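Local coordinates for protein EvdO2 (Micromonospora carbonacea, PDB 4XAB) that probably catalyses an oxidative cyclization in orthosomycin biosynthesis, as a metal-dependent oxygenase of the phytanoyl-CoA dioxygenase family built on a double-stranded beta helix, at residues A[89-94]-A[231-236]; A[100-105]-A[142-147]. One frame throughout, in Å; residues are numbered along the deposited sequence.

Interaction 1: A[89-94]-A[231-236]; sequences PHFARC and LVFMSA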
loop_
_atom_site.group_PDB
_atom_site.type_symbol
_atom_site.label_atom_id
_atom_site.label_comp_id
_atom_site.label_asym_id
_atom_site.label_seq_id
_atom_site.Cartn_x
_atom_site.Cartn_y
_atom_site.Cartn_z
ATOM N N PRO A 89 8.392 1.219 -17.566
ATOM C CA PRO A 89 9.384 2.134 -16.996
ATOM C C PRO A 89 9.050 2.520 -15.555
ATOM O O PRO A 89 9.972 2.802 -14.789
ATOM C CB PRO A 89 9.311 3.355 -17.926
ATOM C CG PRO A 89 8.861 2.785 -19.242
ATOM C CD PRO A 89 7.890 1.687 -18.872
ATOM N N HIS A 90 7.765 2.543 -15.198
ATOM C CA HIS A 90 7.359 2.894 -13.836
ATOM C C HIS A 90 7.807 1.800 -12.871
ATOM O O HIS A 90 8.307 2.086 -11.786
ATOM C CB HIS A 90 5.842 3.109 -13.730
ATOM C CG HIS A 90 5.340 3.202 -12.313
ATOM N ND1 HIS A 90 4.838 2.114 -11.632
ATOM C CD2 HIS A 90 5.285 4.246 -11.448
ATOM C CE1 HIS A 90 4.481 2.484 -10.413
ATOM N NE2 HIS A 90 4.744 3.771 -10.276
ATOM N N PHE A 91 7.647 0.544 -13.265
ATOM C CA PHE A 91 8.125 -0.533 -12.408
ATOM C C PHE A 91 9.632 -0.418 -12.196
ATOM O O PHE A 91 10.121 -0.500 -11.067
ATOM C CB PHE A 91 7.800 -1.910 -12.987
ATOM C CG PHE A 91 8.487 -3.035 -12.258
ATOM C CD1 PHE A 91 7.932 -3.570 -11.107
ATOM C CD2 PHE A 91 9.705 -3.544 -12.716
ATOM C CE1 PHE A 91 8.567 -4.596 -10.430
ATOM C CE2 PHE A 91 10.340 -4.559 -12.034
ATOM C CZ PHE A 91 9.769 -5.088 -10.899
ATOM N N ALA A 92 10.361 -0.229 -13.291
ATOM C CA ALA A 92 11.814 -0.192 -13.240
ATOM C C ALA A 92 12.281 0.957 -12.361
ATOM O O ALA A 92 13.251 0.829 -11.611
ATOM C CB ALA A 92 12.393 -0.062 -14.643
ATOM N N ARG A 93 11.576 2.082 -12.478
ATOM C CA ARG A 93 11.862 3.291 -11.733
ATOM C C ARG A 93 11.653 3.028 -10.244
ATOM O O ARG A 93 12.468 3.413 -9.403
ATOM C CB ARG A 93 10.947 4.427 -12.231
ATOM C CG ARG A 93 11.263 5.824 -11.762
ATOM C CD ARG A 93 10.292 6.839 -12.414
ATOM N NE ARG A 93 10.238 6.687 -13.875
ATOM C CZ ARG A 93 9.123 6.468 -14.576
ATOM N NH1 ARG A 93 7.945 6.387 -13.963
ATOM N NH2 ARG A 93 9.184 6.330 -15.899
ATOM N N CYS A 94 10.555 2.357 -9.929
ATOM C CA CYS A 94 10.250 2.027 -8.541
ATOM C C CYS A 94 11.251 1.019 -7.958
ATOM O O CYS A 94 11.621 1.123 -6.785
ATOM C CB CYS A 94 8.826 1.486 -8.432
ATOM S SG CYS A 94 7.559 2.772 -8.619
ATOM N N LEU A 231 3.481 -1.308 -5.273
ATOM C CA LEU A 231 4.549 -2.257 -5.548
ATOM C C LEU A 231 5.285 -2.530 -4.256
ATOM O O LEU A 231 5.650 -1.611 -3.530
ATOM C CB LEU A 231 5.499 -1.710 -6.608
ATOM C CG LEU A 231 4.951 -1.747 -8.030
ATOM C CD1 LEU A 231 5.812 -0.867 -8.936
ATOM C CD2 LEU A 231 4.929 -3.198 -8.528
ATOM N N VAL A 232 5.459 -3.808 -3.953
ATOM C CA VAL A 232 6.184 -4.238 -2.772
ATOM C C VAL A 232 7.533 -4.813 -3.179
ATOM O O VAL A 232 7.601 -5.607 -4.090
ATOM C CB VAL A 232 5.379 -5.285 -2.004
ATOM C CG1 VAL A 232 6.204 -5.852 -0.862
ATOM C CG2 VAL A 232 4.076 -4.655 -1.518
ATOM N N PHE A 233 8.598 -4.353 -2.532
ATOM C CA PHE A 233 9.951 -4.830 -2.793
ATOM C C PHE A 233 10.530 -5.319 -1.483
ATOM O O PHE A 233 10.431 -4.628 -0.463
ATOM C CB PHE A 233 10.832 -3.715 -3.387
ATOM C CG PHE A 233 10.413 -3.282 -4.768
ATOM C CD1 PHE A 233 9.582 -2.176 -4.952
ATOM C CD2 PHE A 233 10.837 -3.985 -5.886
ATOM C CE1 PHE A 233 9.202 -1.791 -6.223
ATOM C CE2 PHE A 233 10.454 -3.601 -7.159
ATOM C CZ PHE A 233 9.627 -2.496 -7.325
ATOM N N MET A 234 11.157 -6.488 -1.503
ATOM C CA MET A 234 11.624 -7.061 -0.252
ATOM C C MET A 234 12.818 -7.972 -0.450
ATOM O O MET A 234 13.044 -8.489 -1.540
ATOM C CB MET A 234 10.498 -7.837 0.408
ATOM C CG MET A 234 10.084 -9.034 -0.395
ATOM S SD MET A 234 8.482 -9.622 0.160
ATOM C CE MET A 234 8.196 -10.954 -0.995
ATOM N N SER A 235 13.563 -8.180 0.628
ATOM C CA SER A 235 14.698 -9.094 0.598
ATOM C C SER A 235 14.213 -10.523 0.726
ATOM O O SER A 235 13.072 -10.767 1.126
ATOM C CB SER A 235 15.655 -8.791 1.739
ATOM O OG SER A 235 15.069 -9.204 2.962
ATOM N N ALA A 236 15.087 -11.463 0.396
ATOM C CA ALA A 236 14.886 -12.858 0.775
ATOM C C ALA A 236 14.732 -12.957 2.294
ATOM O O ALA A 236 15.239 -12.110 3.036
ATOM C CB ALA A 236 16.053 -13.716 0.294
#

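Interaction 2: A[100-105]-A[142-147]; sequences AFLDMA and RGLSIW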
loop_
_atom_site.group_PDB
_atom_site.type_symbol
_atom_site.label_atom_id
_atom_site.label_comp_id
_atom_site.label_asym_id
_atom_site.label_seq_id
_atom_site.Cartn_x
_atom_site.Cartn_y
_atom_site.Cartn_z
ATOM N N ALA A 100 17.720 1.984 -3.815
ATOM C CA ALA A 100 18.365 3.116 -3.153
ATOM C C ALA A 100 17.946 3.225 -1.691
ATOM O O ALA A 100 18.768 3.470 -0.808
ATOM C CB ALA A 100 18.044 4.410 -3.883
ATOM N N PHE A 101 16.660 3.029 -1.432
ATOM C CA PHE A 101 16.138 3.200 -0.083
ATOM C C PHE A 101 16.506 2.035 0.844
ATOM O O PHE A 101 16.626 2.225 2.050
ATOM C CB PHE A 101 14.617 3.370 -0.101
ATOM C CG PHE A 101 14.156 4.761 -0.486
ATOM C CD1 PHE A 101 15.024 5.665 -1.071
ATOM C CD2 PHE A 101 12.845 5.150 -0.263
ATOM C CE1 PHE A 101 14.594 6.941 -1.426
ATOM C CE2 PHE A 101 12.403 6.423 -0.611
ATOM C CZ PHE A 101 13.280 7.319 -1.190
ATOM N N LEU A 102 16.663 0.833 0.288
ATOM C CA LEU A 102 16.971 -0.342 1.103
ATOM C C LEU A 102 18.460 -0.682 1.137
ATOM O O LEU A 102 18.869 -1.572 1.878
ATOM C CB LEU A 102 16.191 -1.564 0.602
ATOM C CG LEU A 102 14.665 -1.518 0.672
ATOM C CD1 LEU A 102 14.081 -2.662 -0.122
ATOM C CD2 LEU A 102 14.196 -1.591 2.112
ATOM N N ASP A 103 19.260 0.019 0.338
ATOM C CA ASP A 103 20.682 -0.300 0.173
ATOM C C ASP A 103 20.884 -1.749 -0.248
ATOM O O ASP A 103 21.745 -2.457 0.285
ATOM C CB ASP A 103 21.464 -0.023 1.456
ATOM C CG ASP A 103 21.642 1.449 1.718
ATOM O OD1 ASP A 103 22.077 2.166 0.793
ATOM O OD2 ASP A 103 21.330 1.891 2.843
ATOM N N MET A 104 20.085 -2.175 -1.217
ATOM C CA MET A 104 20.162 -3.525 -1.758
ATOM C C MET A 104 20.179 -3.494 -3.271
ATOM O O MET A 104 19.526 -2.645 -3.879
ATOM C CB MET A 104 18.978 -4.356 -1.290
ATOM C CG MET A 104 18.964 -4.605 0.175
ATOM S SD MET A 104 17.467 -5.502 0.575
ATOM C CE MET A 104 17.572 -6.872 -0.575
ATOM N N ALA A 105 20.928 -4.415 -3.875
ATOM C CA ALA A 105 20.948 -4.535 -5.326
ATOM C C ALA A 105 19.557 -4.858 -5.832
ATOM O O ALA A 105 18.825 -5.608 -5.195
ATOM C CB ALA A 105 21.951 -5.620 -5.779
ATOM N N ARG A 142 13.724 -7.496 5.006
ATOM C CA ARG A 142 13.738 -6.046 4.852
ATOM C C ARG A 142 12.870 -5.702 3.655
ATOM O O ARG A 142 12.831 -6.435 2.673
ATOM C CB ARG A 142 15.157 -5.524 4.671
ATOM C CG ARG A 142 16.056 -5.856 5.840
ATOM C CD ARG A 142 17.135 -4.817 6.040
ATOM N NE ARG A 142 18.148 -4.854 4.992
ATOM C CZ ARG A 142 18.398 -3.850 4.157
ATOM N NH1 ARG A 142 17.709 -2.719 4.244
ATOM N NH2 ARG A 142 19.350 -3.976 3.243
ATOM N N GLY A 143 12.157 -4.595 3.716
ATOM C CA GLY A 143 11.324 -4.288 2.576
ATOM C C GLY A 143 10.533 -3.027 2.710
ATOM O O GLY A 143 10.518 -2.375 3.758
ATOM N N LEU A 144 9.843 -2.693 1.632
ATOM C CA LEU A 144 9.020 -1.499 1.637
ATOM C C LEU A 144 7.924 -1.622 0.595
ATOM O O LEU A 144 7.901 -2.560 -0.221
ATOM C CB LEU A 144 9.884 -0.252 1.390
ATOM C CG LEU A 144 10.826 -0.200 0.173
ATOM C CD1 LEU A 144 10.070 -0.071 -1.147
ATOM C CD2 LEU A 144 11.799 0.970 0.302
ATOM N N SER A 145 7.015 -0.662 0.641
ATOM C CA SER A 145 5.915 -0.550 -0.308
ATOM C C SER A 145 5.950 0.822 -0.966
ATOM O O SER A 145 6.212 1.810 -0.298
ATOM C CB SER A 145 4.566 -0.722 0.386
ATOM O OG SER A 145 4.442 -2.037 0.898
ATOM N N ILE A 146 5.660 0.854 -2.261
ATOM C CA ILE A 146 5.537 2.097 -3.029
ATOM C C ILE A 146 4.107 2.171 -3.548
ATOM O O ILE A 146 3.695 1.390 -4.419
ATOM C CB ILE A 146 6.562 2.154 -4.190
ATOM C CG1 ILE A 146 7.984 2.074 -3.644
ATOM C CG2 ILE A 146 6.425 3.450 -4.956
ATOM C CD1 ILE A 146 9.072 1.932 -4.725
ATOM N N TRP A 147 3.355 3.093 -2.952
ATOM C CA TRP A 147 1.928 3.304 -3.154
ATOM C C TRP A 147 1.763 4.450 -4.144
ATOM O O TRP A 147 1.898 5.599 -3.749
ATOM C CB TRP A 147 1.295 3.639 -1.792
ATOM C CG TRP A 147 -0.215 3.682 -1.613
ATOM C CD1 TRP A 147 -1.030 2.649 -1.217
ATOM C CD2 TRP A 147 -1.060 4.844 -1.695
ATOM N NE1 TRP A 147 -2.333 3.091 -1.103
ATOM C CE2 TRP A 147 -2.377 4.430 -1.388
ATOM C CE3 TRP A 147 -0.835 6.186 -2.018
ATOM C CZ2 TRP A 147 -3.467 5.314 -1.398
ATOM C CZ3 TRP A 147 -1.926 7.066 -2.025
ATOM C CH2 TRP A 147 -3.218 6.622 -1.717
#

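Interaction 1: A[89-94]-A[231-236]
Leu231 and Phe233 leave the strand with the same first torsion, CG anti to the carbonyl carbon (chi1 -75° and -67°), and both reach toward the helix. From the helix His90 and Phe91 answer with CG anti to the backbone N, which swings their rings toward the strand, while Cys94, one turn on, directs its CB toward it. The CD1 methyl of Leu231 sits in the notch between His90 and Cys94, 3.9 Å from His90 CE1 and 3.9 Å from Cys94 CB. Its other branch meets the Phe91 ring edge-on, CD2 lying near the ring plane 4.0 Å from Phe91 CD1, and the two side chains cross at about a right angle. Phe91 and Phe233 touch at their tips, CE1 of Phe91 to CZ of Phe233 at 3.9 Å, with the ring planes tilted by 41°. Phe233 also touches the backbone of Cys94 obliquely, its CE1 3.8 Å from Cys94 O. An alanine in place of Phe233 would probably leave Phe91 and the Cys94 turn without their aromatic neighbour and loosen the helix on the sheet. Outside the pair, Phe111 on strand 110-118 makes an edge-to-face contact with Phe91. This is plain helix-on-sheet packing on the outer side of the double-stranded beta helix. No hydrogen bond links the helix segment to the strand segment, so their hold on each other comes from the fit of apolar and aromatic groups, and His90 NE2 is satisfied by Thr148 on the sheet.

Interaction 2: A[100-105]-A[142-147]
Arg142 takes hold of a single backbone oxygen with both ends of its guanidinium. NH2 donates to Leu102 O at 2.8 Å, nearly along the C=O axis, and NH1 donates to the same oxygen at 2.9 Å, on a lone pair in the carbonyl plane. The oxygen lies almost in the guanidinium plane, so the grip is end-on and should fix the rotation of the group; both hydrogen bonds are bent, with N-H...O angles of 145° and 141°. A bend at chi3 turns the arginine back to this spot. Because Leu102 is the last helical residue before Asp103 turns to positive phi, the arginine meets a carbonyl at the C-terminal end of helix 89-102, where its positive charge probably suits the helix dipole. Asp103 OD2 is salt-bridged to Arg15 and Arg19 of helix 12-21. Met104, also bent at chi3, crosses Arg142 obliquely, its CG 3.2 Å from Arg142 NH2 and its SD over one face of the guanidinium. Further in, the contact turns apolar. Leu144 has CG in the crowded position between the backbone N and the carbonyl carbon (chi1 52°), and CD2 does most of the touching: it is 3.8 Å from Leu102 CG and 3.7 Å from Phe101 CB, near the plane of the Phe101 ring. Leu102 CD2 rests 4.0 Å from Gly143 CA. Phe101 stacks on Phe18 of helix 12-21, and Leu144 also reaches that phenylalanine as well as Val208 of strand 206-210. The C-terminal end of helix 89-102, its last helical carbonyl gripped by an arginine, thus packs on strand 139-149 in the antiparallel sheet of the double-stranded beta helix, with helix 12-21 beside both and strand 226-234 paired to the same strand.

Interaction 1 and interaction 2 put successive parts of helix 89-102 on neighbouring antiparallel strands, and their centres lie 8 Å apart. The strands are tied to each other directly: Leu231 O and Ile146 N are 2.8 Å apart, as are Ser235 N and Arg142 O, both probable hydrogen bonds. Between the two contacts, Ile146 CD1 packs 3.4 Å from Cys94 O, so a residue of segment 142-147 also packs on the helix segment of interaction 1. Neither contact reaches the nickel, which His129, Asp131 and His215 hold: the side chain of Leu231 is about 13 Å from it and that of Leu144 about 11 Å. Together they fasten the helix to the sheet, away from the metal site.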